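Local coordinates for probable conserved lipoprotein LPPA (Mycobacterium tuberculosis, PDB 2V7S) that is of unknown function but is a putative lipoprotein, probably anchored to the cell membrane, from a family confined to pathogenic mycobacteria, at residues G57-A62 against I111-I116; D51-K56 against G185-L190; P82-K87 against F122-S127; E64-T69 against P115-V120. All coordinates share one frame; numbering follows the deposited sequence.

Contacts 1, 2 and 4 are buried, whereas contact 3, centred about 21 Å from the centre of the chain, is only partly covered. Helix 59-80 takes part in both contact 1 and contact 4, and Pro115 serves in each, beside Tyr59 and near Leu66. Contacts 1 and 2 meet on the three-stranded sheet, where strands 112-114 and 188-189 are neighbours; contact 2 holds a disulfide cysteine and most of the subunit contacts, though Arg114 of contact 1 also touches the second subunit. Contact 3 edges the six-stranded sheet. Chemistry follows place: water bridges in contacts 1 and 2, with a salt bridge in 2, a threonine-backbone bond in 4, and strand pairing with a bound glycerol in 3.

Contact 1 (G57-A62 against I111-I116)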
loop_
_atom_site.group_PDB
_atom_site.type_symbol
_atom_site.label_atom_id
_atom_site.label_comp_id
_atom_site.label_asym_id
_atom_site.label_seq_id
_atom_site.Cartn_x
_atom_site.Cartn_y
_atom_site.Cartn_z
ATOM N N GLY A 57 -7.472 -10.975 17.622
ATOM C CA GLY A 57 -8.805 -10.798 18.191
ATOM C C GLY A 57 -9.481 -9.539 17.692
ATOM O O GLY A 57 -8.888 -8.792 16.922
ATOM N N SER A 58 -10.720 -9.302 18.148
ATOM C CA SER A 58 -11.589 -8.242 17.604
ATOM C C SER A 58 -11.360 -6.893 18.257
ATOM O O SER A 58 -10.901 -6.799 19.387
ATOM C CB SER A 58 -13.075 -8.609 17.763
ATOM O OG SER A 58 -13.387 -8.690 19.153
ATOM N N TYR A 59 -11.690 -5.864 17.503
ATOM C CA TYR A 59 -11.772 -4.511 17.988
ATOM C C TYR A 59 -12.758 -4.422 19.147
ATOM O O TYR A 59 -12.501 -3.743 20.104
ATOM C CB TYR A 59 -12.264 -3.657 16.835
ATOM C CG TYR A 59 -12.883 -2.360 17.244
ATOM C CD1 TYR A 59 -14.271 -2.210 17.306
ATOM C CD2 TYR A 59 -12.080 -1.275 17.507
ATOM C CE1 TYR A 59 -14.855 -0.979 17.654
ATOM C CE2 TYR A 59 -12.628 -0.062 17.856
ATOM C CZ TYR A 59 -13.999 0.085 17.938
ATOM O OH TYR A 59 -14.487 1.324 18.274
ATOM N N GLU A 60 -13.891 -5.117 19.040
ATOM C CA GLU A 60 -14.927 -5.087 20.079
ATOM C C GLU A 60 -14.398 -5.649 21.388
ATOM O O GLU A 60 -14.660 -5.087 22.433
ATOM C CB GLU A 60 -16.165 -5.899 19.643
ATOM C CG GLU A 60 -16.976 -5.248 18.483
ATOM C CD GLU A 60 -16.417 -5.549 17.058
ATOM O OE1 GLU A 60 -15.310 -6.114 16.921
ATOM O OE2 GLU A 60 -17.098 -5.214 16.056
ATOM N N ALA A 61 -13.642 -6.746 21.331
ATOM C CA ALA A 61 -13.059 -7.300 22.566
ATOM C C ALA A 61 -12.005 -6.349 23.121
ATOM O O ALA A 61 -11.919 -6.126 24.325
ATOM C CB ALA A 61 -12.431 -8.703 22.327
ATOM N N ALA A 62 -11.172 -5.820 22.247
ATOM C CA ALA A 62 -10.105 -4.911 22.678
ATOM C C ALA A 62 -10.632 -3.663 23.369
ATOM O O ALA A 62 -9.983 -3.159 24.267
ATOM C CB ALA A 62 -9.288 -4.490 21.480
ATOM N N ILE A 111 -13.039 -2.210 8.054
ATOM C CA ILE A 111 -12.206 -3.398 8.222
ATOM C C ILE A 111 -11.592 -3.507 9.616
ATOM O O ILE A 111 -11.633 -4.566 10.224
ATOM C CB ILE A 111 -11.072 -3.411 7.163
ATOM C CG1 ILE A 111 -11.685 -3.492 5.760
ATOM C CG2 ILE A 111 -10.100 -4.574 7.406
ATOM C CD1 ILE A 111 -10.777 -2.990 4.652
ATOM N N ALA A 112 -10.940 -2.433 10.064
ATOM C CA ALA A 112 -10.243 -2.433 11.339
ATOM C C ALA A 112 -10.317 -1.026 11.951
ATOM O O ALA A 112 -10.457 -0.057 11.217
ATOM C CB ALA A 112 -8.815 -2.817 11.160
ATOM N N ARG A 113 -10.292 -0.947 13.279
ATOM C CA ARG A 113 -10.286 0.342 14.007
ATOM C C ARG A 113 -9.398 0.190 15.219
ATOM O O ARG A 113 -9.122 -0.936 15.663
ATOM C CB ARG A 113 -11.698 0.741 14.461
ATOM C CG ARG A 113 -12.634 1.088 13.307
ATOM C CD ARG A 113 -14.075 1.280 13.771
ATOM N NE ARG A 113 -14.979 1.224 12.633
ATOM C CZ ARG A 113 -16.196 1.760 12.592
ATOM N NH1 ARG A 113 -16.677 2.426 13.646
ATOM N NH2 ARG A 113 -16.925 1.659 11.481
ATOM N N ARG A 114 -8.982 1.335 15.763
ATOM C CA ARG A 114 -8.222 1.383 16.998
ATOM C C ARG A 114 -9.243 1.692 18.106
ATOM O O ARG A 114 -9.975 2.715 18.012
ATOM C CB ARG A 114 -7.165 2.504 16.899
ATOM C CG ARG A 114 -6.070 2.260 15.825
ATOM C CD ARG A 114 -5.086 3.466 15.812
ATOM N NE ARG A 114 -4.251 3.544 17.033
ATOM C CZ ARG A 114 -3.737 4.679 17.539
ATOM N NH1 ARG A 114 -3.969 5.856 16.955
ATOM N NH2 ARG A 114 -2.999 4.657 18.655
ATOM N N PRO A 115 -9.345 0.801 19.127
ATOM C CA PRO A 115 -10.321 1.070 20.191
ATOM C C PRO A 115 -9.938 2.294 21.008
ATOM O O PRO A 115 -8.759 2.592 21.149
ATOM C CB PRO A 115 -10.268 -0.175 21.062
ATOM C CG PRO A 115 -8.998 -0.894 20.707
ATOM C CD PRO A 115 -8.622 -0.472 19.320
ATOM N N ILE A 116 -10.959 2.994 21.506
ATOM C CA ILE A 116 -10.781 4.103 22.425
ATOM C C ILE A 116 -11.559 3.687 23.670
ATOM O O ILE A 116 -12.773 3.370 23.624
ATOM C CB ILE A 116 -11.376 5.404 21.854
ATOM C CG1 ILE A 116 -10.646 5.847 20.561
ATOM C CG2 ILE A 116 -11.409 6.513 22.951
ATOM C CD1 ILE A 116 -11.371 6.990 19.835
HETATM O O HOH W 1 -13.602 2.194 20.672
#
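Tyr59 OH is held from two directions: a water donates to it at 2.7 Å, and it is also hydrogen-bonded to the carbonyl of Arg99. The same water accepts from Ile116 N at 2.9 Å, so it ties the first turn of helix 59-80 to the chain just past strand 112-114. The ring behind that hydroxyl lies against the strand along its CD2-CE2 side. Arg113 sends its CD over one face of the ring, while its CB sits 3.6 Å from Tyr59 CE2; the ring and guanidinium planes are 57° apart, so the arginine leaves the ring instead of lying flat on it. Its guanidinium turns to the carbonyls of Ala109 and Asn100. The backbone carbon of Arg114 meets the ring edge near its plane, and Pro115 CA comes in obliquely, 3.5 Å from Tyr59 CE2. With CG anti to the backbone N (chi1 159°), Tyr59 swings its ring off the helix toward the strand. One turn on, Ala62 CB touches Pro115 CG at 3.7 Å, so both helix residues touch the proline ring. The helix start itself is fixed by Ser58, an N-cap whose OG accepts from Ala61 N at 2.9 Å with an N-H...O angle of 157°. Phe188 of the neighbouring strand 188-189 also touches Tyr59, Ala62 and Pro115. No direct hydrogen bond joins the two segments: apolar packing brings them together, and the tyrosine hydroxyl, bonded to water and a carbonyl, anchors the far end of the ring.

Contact 2 (D51-K56 against G185-L190); sequences DSMRNK and GDCFLL
This is a buried junction, apolar at one end and charged at the other, where the C-terminal end of helix 37-53 and the turn after it lie on strand 188-189, an outermost strand of the three-stranded sheet, and on the loop before it. Met53, a selenomethionine, packs its CB on Leu189 CG at 3.9 Å and bends at its last torsion (chi3 68°) to bring CE within 3.6 Å of Cys187 SG, the sulfur bonded to Cys104. A water spans the backbones, giving a proton to Met53 O and taking one from Leu189 N, at 2.8 Å each. Lys56 curls through bends at chi3 and chi4 across one face of the Phe188 ring, CE in a CH-pi contact and NZ in a cation-pi contact 4.3 Å from the centroid. Its CE also lies 2.9 Å from the buried Cys187 O, which has no hydrogen-bonding partner in the model. NZ forms a salt bridge with Asp186 OD2 at 3.0 Å, from above the carboxylate plane. This ion pair and a hydrogen bond between the same oxygen and Thr37 of the second subunit would both favour an ionised Asp186, while the ring face gives the lysine charge a second partner.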
loop_
_atom_site.group_PDB
_atom_site.type_symbol
_atom_site.label_atom_id
_atom_site.label_comp_id
_atom_site.label_asym_id
_atom_site.label_seq_id
_atom_site.Cartn_x
_atom_site.Cartn_y
_atom_site.Cartn_z
ATOM N N ASP A 51 -5.244 -11.200 7.071
ATOM C CA ASP A 51 -5.090 -12.554 7.617
ATOM C C ASP A 51 -4.052 -12.586 8.736
ATOM O O ASP A 51 -4.240 -13.251 9.771
ATOM C CB ASP A 51 -4.725 -13.558 6.553
ATOM C CG ASP A 51 -5.924 -14.001 5.711
ATOM O OD1 ASP A 51 -7.093 -13.608 5.977
ATOM O OD2 ASP A 51 -5.665 -14.744 4.758
ATOM N N SER A 52 -2.976 -11.823 8.567
ATOM C CA SER A 52 -1.942 -11.775 9.610
ATOM C C SER A 52 -2.399 -11.105 10.918
ATOM O O SER A 52 -1.711 -11.203 11.940
ATOM C CB SER A 52 -0.675 -11.097 9.077
ATOM O OG SER A 52 -0.878 -9.715 9.014
HETATM N N MSE A 53 -3.532 -10.408 10.878
HETATM C CA MSE A 53 -4.071 -9.684 12.066
HETATM C C MSE A 53 -5.193 -10.456 12.783
HETATM O O MSE A 53 -5.641 -10.063 13.886
HETATM C CB MSE A 53 -4.577 -8.300 11.666
HETATM C CG MSE A 53 -3.453 -7.300 11.440
HETATM SE SE MSE A 53 -4.127 -5.641 10.672
HETATM C CE MSE A 53 -5.122 -5.061 12.189
ATOM N N ARG A 54 -5.644 -11.544 12.158
ATOM C CA ARG A 54 -6.669 -12.412 12.751
ATOM C C ARG A 54 -6.340 -12.874 14.183
ATOM O O ARG A 54 -7.155 -12.727 15.130
ATOM C CB ARG A 54 -7.030 -13.565 11.793
ATOM C CG ARG A 54 -7.848 -13.085 10.586
ATOM C CD ARG A 54 -8.124 -14.217 9.574
ATOM N NE ARG A 54 -8.791 -13.660 8.397
ATOM C CZ ARG A 54 -10.109 -13.534 8.290
ATOM N NH1 ARG A 54 -10.652 -12.991 7.200
ATOM N NH2 ARG A 54 -10.877 -13.962 9.263
ATOM N N ASN A 55 -5.124 -13.365 14.368
ATOM C CA ASN A 55 -4.647 -13.749 15.705
ATOM C C ASN A 55 -4.802 -12.710 16.844
ATOM O O ASN A 55 -4.689 -13.059 18.021
ATOM C CB ASN A 55 -3.181 -14.152 15.620
ATOM C CG ASN A 55 -2.273 -12.942 15.625
ATOM O OD1 ASN A 55 -1.605 -12.665 16.618
ATOM N ND2 ASN A 55 -2.296 -12.180 14.544
ATOM N N LYS A 56 -5.029 -11.438 16.509
ATOM C CA LYS A 56 -5.099 -10.407 17.533
ATOM C C LYS A 56 -6.458 -10.334 18.201
ATOM O O LYS A 56 -6.602 -9.657 19.223
ATOM C CB LYS A 56 -4.766 -9.000 16.990
ATOM C CG LYS A 56 -3.373 -8.833 16.359
ATOM C CD LYS A 56 -3.248 -7.469 15.630
ATOM C CE LYS A 56 -3.563 -6.239 16.506
ATOM N NZ LYS A 56 -2.665 -6.039 17.686
ATOM N N GLY A 185 -6.106 2.200 21.611
ATOM C CA GLY A 185 -5.344 0.960 21.431
ATOM C C GLY A 185 -4.740 0.835 20.048
ATOM O O GLY A 185 -4.827 1.721 19.209
ATOM N N ASP A 186 -4.090 -0.302 19.831
ATOM C CA ASP A 186 -3.553 -0.655 18.559
ATOM C C ASP A 186 -4.743 -0.956 17.633
ATOM O O ASP A 186 -5.889 -0.950 18.090
ATOM C CB ASP A 186 -2.666 -1.890 18.772
ATOM C CG ASP A 186 -1.862 -2.263 17.554
ATOM O OD1 ASP A 186 -1.693 -1.440 16.659
ATOM O OD2 ASP A 186 -1.355 -3.392 17.527
ATOM N N CYS A 187 -4.456 -1.206 16.349
ATOM C CA CYS A 187 -5.441 -1.498 15.328
ATOM C C CYS A 187 -5.907 -2.952 15.482
ATOM O O CYS A 187 -5.071 -3.851 15.689
ATOM C CB CYS A 187 -4.819 -1.255 13.916
ATOM S SG CYS A 187 -5.982 -1.556 12.560
ATOM N N PHE A 188 -7.221 -3.190 15.430
ATOM C CA PHE A 188 -7.752 -4.581 15.479
ATOM C C PHE A 188 -8.807 -4.688 14.412
ATOM O O PHE A 188 -9.516 -3.747 14.190
ATOM C CB PHE A 188 -8.432 -4.918 16.835
ATOM C CG PHE A 188 -7.488 -4.952 18.014
ATOM C CD1 PHE A 188 -7.051 -3.760 18.601
ATOM C CD2 PHE A 188 -7.020 -6.168 18.530
ATOM C CE1 PHE A 188 -6.136 -3.770 19.680
ATOM C CE2 PHE A 188 -6.124 -6.194 19.642
ATOM C CZ PHE A 188 -5.696 -4.964 20.211
ATOM N N LEU A 189 -8.896 -5.846 13.764
ATOM C CA LEU A 189 -9.988 -6.165 12.855
ATOM C C LEU A 189 -11.307 -6.173 13.598
ATOM O O LEU A 189 -11.406 -6.683 14.717
ATOM C CB LEU A 189 -9.758 -7.574 12.245
ATOM C CG LEU A 189 -8.465 -7.872 11.464
ATOM C CD1 LEU A 189 -8.413 -9.317 10.935
ATOM C CD2 LEU A 189 -8.428 -6.898 10.269
ATOM N N LEU A 190 -12.346 -5.643 12.956
ATOM C CA LEU A 190 -13.688 -5.778 13.467
ATOM C C LEU A 190 -14.087 -7.261 13.529
ATOM O O LEU A 190 -13.657 -8.044 12.691
ATOM C CB LEU A 190 -14.637 -5.031 12.510
ATOM C CG LEU A 190 -14.338 -3.534 12.270
ATOM C CD1 LEU A 190 -15.290 -2.934 11.218
ATOM C CD2 LEU A 190 -14.448 -2.736 13.580
HETATM O O HOH W 2 -7.284 -7.988 14.713
#

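Contact 3 (P82-K87 against F122-S127). With GOL (glycerol), chain B.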
loop_
_atom_site.group_PDB
_atom_site.type_symbol
_atom_site.label_atom_id
_atom_site.label_comp_id
_atom_site.label_asym_id
_atom_site.label_seq_id
_atom_site.Cartn_x
_atom_site.Cartn_y
_atom_site.Cartn_z
ATOM N N PRO A 82 -5.895 11.199 48.106
ATOM C CA PRO A 82 -6.933 11.535 49.100
ATOM C C PRO A 82 -8.053 12.360 48.520
ATOM O O PRO A 82 -7.821 13.475 48.023
ATOM C CB PRO A 82 -6.182 12.387 50.136
ATOM C CG PRO A 82 -4.781 12.066 49.983
ATOM C CD PRO A 82 -4.555 11.635 48.569
ATOM N N GLY A 83 -9.253 11.802 48.537
ATOM C CA GLY A 83 -10.422 12.535 48.073
ATOM C C GLY A 83 -10.606 12.570 46.564
ATOM O O GLY A 83 -11.557 13.183 46.085
ATOM N N GLN A 84 -9.714 11.926 45.803
ATOM C CA GLN A 84 -9.927 11.865 44.352
ATOM C C GLN A 84 -11.070 10.901 43.995
ATOM O O GLN A 84 -11.249 9.854 44.621
ATOM C CB GLN A 84 -8.638 11.580 43.560
ATOM C CG GLN A 84 -8.759 11.681 41.994
ATOM C CD GLN A 84 -9.089 13.080 41.466
ATOM O OE1 GLN A 84 -8.210 13.831 41.057
ATOM N NE2 GLN A 84 -10.361 13.407 41.426
ATOM N N THR A 85 -11.879 11.309 43.029
ATOM C CA THR A 85 -12.980 10.496 42.533
ATOM C C THR A 85 -12.925 10.466 40.980
ATOM O O THR A 85 -12.189 11.238 40.354
ATOM C CB THR A 85 -14.344 11.098 42.965
ATOM O OG1 THR A 85 -14.471 12.431 42.454
ATOM C CG2 THR A 85 -14.499 11.122 44.509
ATOM N N TRP A 86 -13.712 9.590 40.377
ATOM C CA TRP A 86 -13.781 9.506 38.923
ATOM C C TRP A 86 -15.110 8.938 38.474
ATOM O O TRP A 86 -15.842 8.331 39.257
ATOM C CB TRP A 86 -12.635 8.658 38.352
ATOM C CG TRP A 86 -12.735 7.184 38.654
ATOM C CD1 TRP A 86 -12.322 6.542 39.793
ATOM C CD2 TRP A 86 -13.302 6.182 37.809
ATOM N NE1 TRP A 86 -12.585 5.189 39.692
ATOM C CE2 TRP A 86 -13.201 4.945 38.494
ATOM C CE3 TRP A 86 -13.882 6.208 36.541
ATOM C CZ2 TRP A 86 -13.646 3.724 37.937
ATOM C CZ3 TRP A 86 -14.346 4.996 35.976
ATOM C CH2 TRP A 86 -14.202 3.767 36.682
ATOM N N LYS A 87 -15.411 9.154 37.196
ATOM C CA LYS A 87 -16.519 8.462 36.525
ATOM C C LYS A 87 -16.154 8.330 35.045
ATOM O O LYS A 87 -15.313 9.090 34.537
ATOM C CB LYS A 87 -17.821 9.262 36.668
ATOM C CG LYS A 87 -17.802 10.628 35.966
ATOM C CD LYS A 87 -19.108 11.426 36.205
ATOM C CE LYS A 87 -19.206 12.615 35.260
ATOM N NZ LYS A 87 -20.644 13.180 35.158
ATOM N N PHE A 122 -11.957 12.865 36.038
ATOM C CA PHE A 122 -11.665 12.869 37.489
ATOM C C PHE A 122 -12.455 14.014 38.144
ATOM O O PHE A 122 -12.795 14.977 37.480
ATOM C CB PHE A 122 -10.159 12.975 37.787
ATOM C CG PHE A 122 -9.378 11.736 37.370
ATOM C CD1 PHE A 122 -8.740 11.696 36.135
ATOM C CD2 PHE A 122 -9.301 10.633 38.214
ATOM C CE1 PHE A 122 -8.031 10.541 35.731
ATOM C CE2 PHE A 122 -8.608 9.444 37.813
ATOM C CZ PHE A 122 -7.954 9.449 36.560
ATOM N N GLY A 123 -12.796 13.856 39.415
ATOM C CA GLY A 123 -13.625 14.828 40.129
ATOM C C GLY A 123 -12.844 16.094 40.423
ATOM O O GLY A 123 -13.328 17.229 40.181
ATOM N N ALA A 124 -11.644 15.909 40.952
ATOM C CA ALA A 124 -10.783 17.030 41.350
ATOM C C ALA A 124 -9.599 17.164 40.403
ATOM O O ALA A 124 -9.193 16.167 39.747
ATOM C CB ALA A 124 -10.280 16.828 42.779
ATOM N N THR A 125 -9.029 18.366 40.325
ATOM C CA THR A 125 -7.769 18.498 39.589
ATOM C C THR A 125 -6.627 17.995 40.497
ATOM O O THR A 125 -6.780 17.945 41.725
ATOM C CB THR A 125 -7.519 19.936 39.113
ATOM O OG1 THR A 125 -7.530 20.829 40.218
ATOM C CG2 THR A 125 -8.617 20.366 38.122
ATOM N N PHE A 126 -5.499 17.669 39.885
ATOM C CA PHE A 126 -4.331 17.153 40.588
ATOM C C PHE A 126 -3.368 18.299 40.855
ATOM O O PHE A 126 -3.183 19.163 39.995
ATOM C CB PHE A 126 -3.616 16.143 39.678
ATOM C CG PHE A 126 -4.410 14.903 39.396
ATOM C CD1 PHE A 126 -5.186 14.800 38.252
ATOM C CD2 PHE A 126 -4.339 13.795 40.254
ATOM C CE1 PHE A 126 -5.915 13.624 37.972
ATOM C CE2 PHE A 126 -5.088 12.620 39.989
ATOM C CZ PHE A 126 -5.874 12.541 38.829
ATOM N N SER A 127 -2.768 18.316 42.046
ATOM C CA SER A 127 -1.582 19.140 42.294
ATOM C C SER A 127 -0.419 18.528 41.498
ATOM O O SER A 127 -0.558 17.447 40.923
ATOM C CB SER A 127 -1.234 19.126 43.782
ATOM O OG SER A 127 -0.769 17.819 44.120
HETATM C C1 GOL B . -16.923 14.842 38.691
HETATM O O1 GOL B . -16.211 15.475 37.638
HETATM C C2 GOL B . -16.422 13.412 38.845
HETATM O O2 GOL B . -15.969 12.933 37.604
HETATM C C3 GOL B . -17.494 12.505 39.433
HETATM O O3 GOL B . -16.994 11.899 40.600
#
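Trp86 and Phe122 form an antiparallel non-hydrogen-bonded pair, CA to CA 4.2 Å, joining strand 86-88 to strand 120-122, and just past it Gly123 N gives a hydrogen bond to Thr85 O at 2.8 Å. The same oxygen also takes a CA-H...O contact from Phe122 CA, 3.3 Å away, and lies at the edge of the Phe122 ring, near its plane. Both paired residues point to one face of the sheet, and there Trp86 CB touches Phe122 CD2 at 3.9 Å. The indole then leads away to helix 59-80, where its NE1 is hydrogen-bonded to Asp75. Gln84, its chain bent at chi2 (64°), tucks its amide between the rings and the backbone of Gly123 and Ala124; the two ends of that amide are probably exchanged in the model, so its individual polar bonds stay doubtful. The Gln84 side chain crosses that of Phe126 at about a right angle, with amide and ring planes 57° apart, and the end of the amide sits over one face of the ring, offset toward its rim. Phe126 in turn points its CZ at the centre of the Phe122 ring, 3.8 Å above the plane. A glycerol, probably from the crystallisation liquor, shares a hydrogen bond with Thr85 OG1 (3.2 Å to its O3), rests its C2 on Gly123 CA, and is also bonded to Met121 O. A short backbone pairing therefore does the joining at this sheet edge, backed by aromatic rings and a buried amide, while the exposed Thr85 hydroxyl and Gly123 backbone are where the glycerol is bound.

Contact 4 (E64-T69 against P115-V120)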
loop_
_atom_site.group_PDB
_atom_site.type_symbol
_atom_site.label_atom_id
_atom_site.label_comp_id
_atom_site.label_asym_id
_atom_site.label_seq_id
_atom_site.Cartn_x
_atom_site.Cartn_y
_atom_site.Cartn_z
ATOM N N GLU A 64 -13.516 -3.322 24.984
ATOM C CA GLU A 64 -13.974 -3.784 26.294
ATOM C C GLU A 64 -12.831 -3.874 27.324
ATOM O O GLU A 64 -12.946 -3.380 28.473
ATOM C CB GLU A 64 -14.707 -5.145 26.138
ATOM C CG GLU A 64 -15.152 -5.736 27.471
ATOM C CD GLU A 64 -15.716 -7.151 27.330
ATOM O OE1 GLU A 64 -16.790 -7.284 26.732
ATOM O OE2 GLU A 64 -15.095 -8.112 27.845
ATOM N N ARG A 65 -11.740 -4.491 26.907
ATOM C CA ARG A 65 -10.583 -4.720 27.760
ATOM C C ARG A 65 -9.844 -3.426 28.079
ATOM O O ARG A 65 -9.322 -3.244 29.176
ATOM C CB ARG A 65 -9.637 -5.762 27.099
ATOM C CG ARG A 65 -10.173 -7.231 27.351
ATOM C CD ARG A 65 -10.191 -8.150 26.159
ATOM N NE ARG A 65 -10.971 -9.347 26.510
ATOM C CZ ARG A 65 -12.288 -9.477 26.412
ATOM N NH1 ARG A 65 -13.039 -8.517 25.867
ATOM N NH2 ARG A 65 -12.855 -10.602 26.815
ATOM N N LEU A 66 -9.807 -2.532 27.106
ATOM C CA LEU A 66 -9.166 -1.256 27.333
ATOM C C LEU A 66 -9.992 -0.413 28.262
ATOM O O LEU A 66 -9.432 0.297 29.086
ATOM C CB LEU A 66 -9.036 -0.491 26.040
ATOM C CG LEU A 66 -7.658 0.123 25.943
ATOM C CD1 LEU A 66 -6.565 -1.013 25.961
ATOM C CD2 LEU A 66 -7.643 1.006 24.668
ATOM N N THR A 67 -11.317 -0.486 28.146
ATOM C CA THR A 67 -12.181 0.244 29.110
ATOM C C THR A 67 -11.995 -0.303 30.527
ATOM O O THR A 67 -11.935 0.482 31.496
ATOM C CB THR A 67 -13.654 0.226 28.677
ATOM O OG1 THR A 67 -13.739 0.907 27.427
ATOM C CG2 THR A 67 -14.573 0.915 29.709
ATOM N N ALA A 68 -11.886 -1.629 30.649
ATOM C CA ALA A 68 -11.559 -2.251 31.958
ATOM C C ALA A 68 -10.217 -1.725 32.499
ATOM O O ALA A 68 -10.068 -1.524 33.691
ATOM C CB ALA A 68 -11.509 -3.794 31.864
ATOM N N THR A 69 -9.253 -1.531 31.620
ATOM C CA THR A 69 -7.933 -1.034 32.044
ATOM C C THR A 69 -8.042 0.410 32.511
ATOM O O THR A 69 -7.399 0.801 33.484
ATOM C CB THR A 69 -6.895 -1.178 30.913
ATOM O OG1 THR A 69 -6.572 -2.576 30.811
ATOM C CG2 THR A 69 -5.595 -0.387 31.232
ATOM N N PRO A 115 -9.345 0.801 19.127
ATOM C CA PRO A 115 -10.321 1.070 20.191
ATOM C C PRO A 115 -9.938 2.294 21.008
ATOM O O PRO A 115 -8.759 2.592 21.149
ATOM C CB PRO A 115 -10.268 -0.175 21.062
ATOM C CG PRO A 115 -8.998 -0.894 20.707
ATOM C CD PRO A 115 -8.622 -0.472 19.320
ATOM N N ILE A 116 -10.959 2.994 21.506
ATOM C CA ILE A 116 -10.781 4.103 22.425
ATOM C C ILE A 116 -11.559 3.687 23.670
ATOM O O ILE A 116 -12.773 3.370 23.624
ATOM C CB ILE A 116 -11.376 5.404 21.854
ATOM C CG1 ILE A 116 -10.646 5.847 20.561
ATOM C CG2 ILE A 116 -11.409 6.513 22.951
ATOM C CD1 ILE A 116 -11.371 6.990 19.835
ATOM N N ALA A 117 -10.858 3.621 24.781
ATOM C CA ALA A 117 -11.504 3.230 26.035
ATOM C C ALA A 117 -12.558 4.315 26.434
ATOM O O ALA A 117 -12.364 5.527 26.134
ATOM C CB ALA A 117 -10.429 3.047 27.088
ATOM N N ASN A 118 -13.679 3.930 27.068
ATOM C CA ASN A 118 -14.613 4.968 27.560
ATOM C C ASN A 118 -13.778 6.015 28.314
ATOM O O ASN A 118 -12.973 5.647 29.178
ATOM C CB ASN A 118 -15.669 4.386 28.504
ATOM C CG ASN A 118 -16.586 3.370 27.833
ATOM O OD1 ASN A 118 -16.498 3.101 26.643
ATOM N ND2 ASN A 118 -17.460 2.788 28.617
ATOM N N SER A 119 -13.958 7.288 27.963
ATOM C CA SER A 119 -13.272 8.405 28.619
ATOM C C SER A 119 -13.564 8.467 30.134
ATOM O O SER A 119 -14.690 8.277 30.567
ATOM C CB SER A 119 -13.681 9.744 28.006
ATOM O OG SER A 119 -13.545 9.720 26.585
ATOM N N VAL A 120 -12.518 8.739 30.906
ATOM C CA VAL A 120 -12.578 8.814 32.352
ATOM C C VAL A 120 -12.453 10.296 32.708
ATOM O O VAL A 120 -11.561 10.970 32.182
ATOM C CB VAL A 120 -11.441 8.014 33.003
ATOM C CG1 VAL A 120 -11.247 8.456 34.466
ATOM C CG2 VAL A 120 -11.728 6.470 32.951
#
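Thr67 and Asn118 supply the polar link: Asn118 N gives its proton to Thr67 OG1 at 3.0 Å, nearly straight with an N-H...O angle of 164°. The hydroxyl is used twice, since it is also hydrogen-bonded to the carbonyl of Arg63, one turn back in the helix. A first torsion of -62° puts OG1 beside its own backbone N and CG2 opposite that N; the hydroxyl therefore meets the chain while the methyl touches the Asn118 amide at a slant, CG2 3.6 Å from ND2. Arg63 backs this up from the same helix, reaching Ile116 O with one guanidinium nitrogen and, more weakly, Asn118 OD1 with another. Apolar contact comes from Ala117 and Leu66. Ala117 CB is pressed against the helix backbone, 3.5 Å from Leu66 O, and meets Leu66 CB at 3.9 Å. Leu66 extends its CD2 past this methyl to within 4.0 Å of Pro115 O. The closest approach of the two main chains falls here, with the CA atoms of Thr67 and Ala117 only 4.3 Å apart, which the small alanine side chain permits. On the sheet side, Ala117 is backbone-bonded to Ile183 and Val120 to Leu181, both on strand 179-184, and Ile183 touches both Leu66 and Ala117. Phe88 borders Thr67 and Asn118. This is helix-on-sheet packing of an alpha+beta kind, with antiparallel sheets: the segment 115-120, which leads from the three-stranded sheet into strand 120-122 of the six-stranded one, pairs with strand 179-184 and is packed on by helix 59-80.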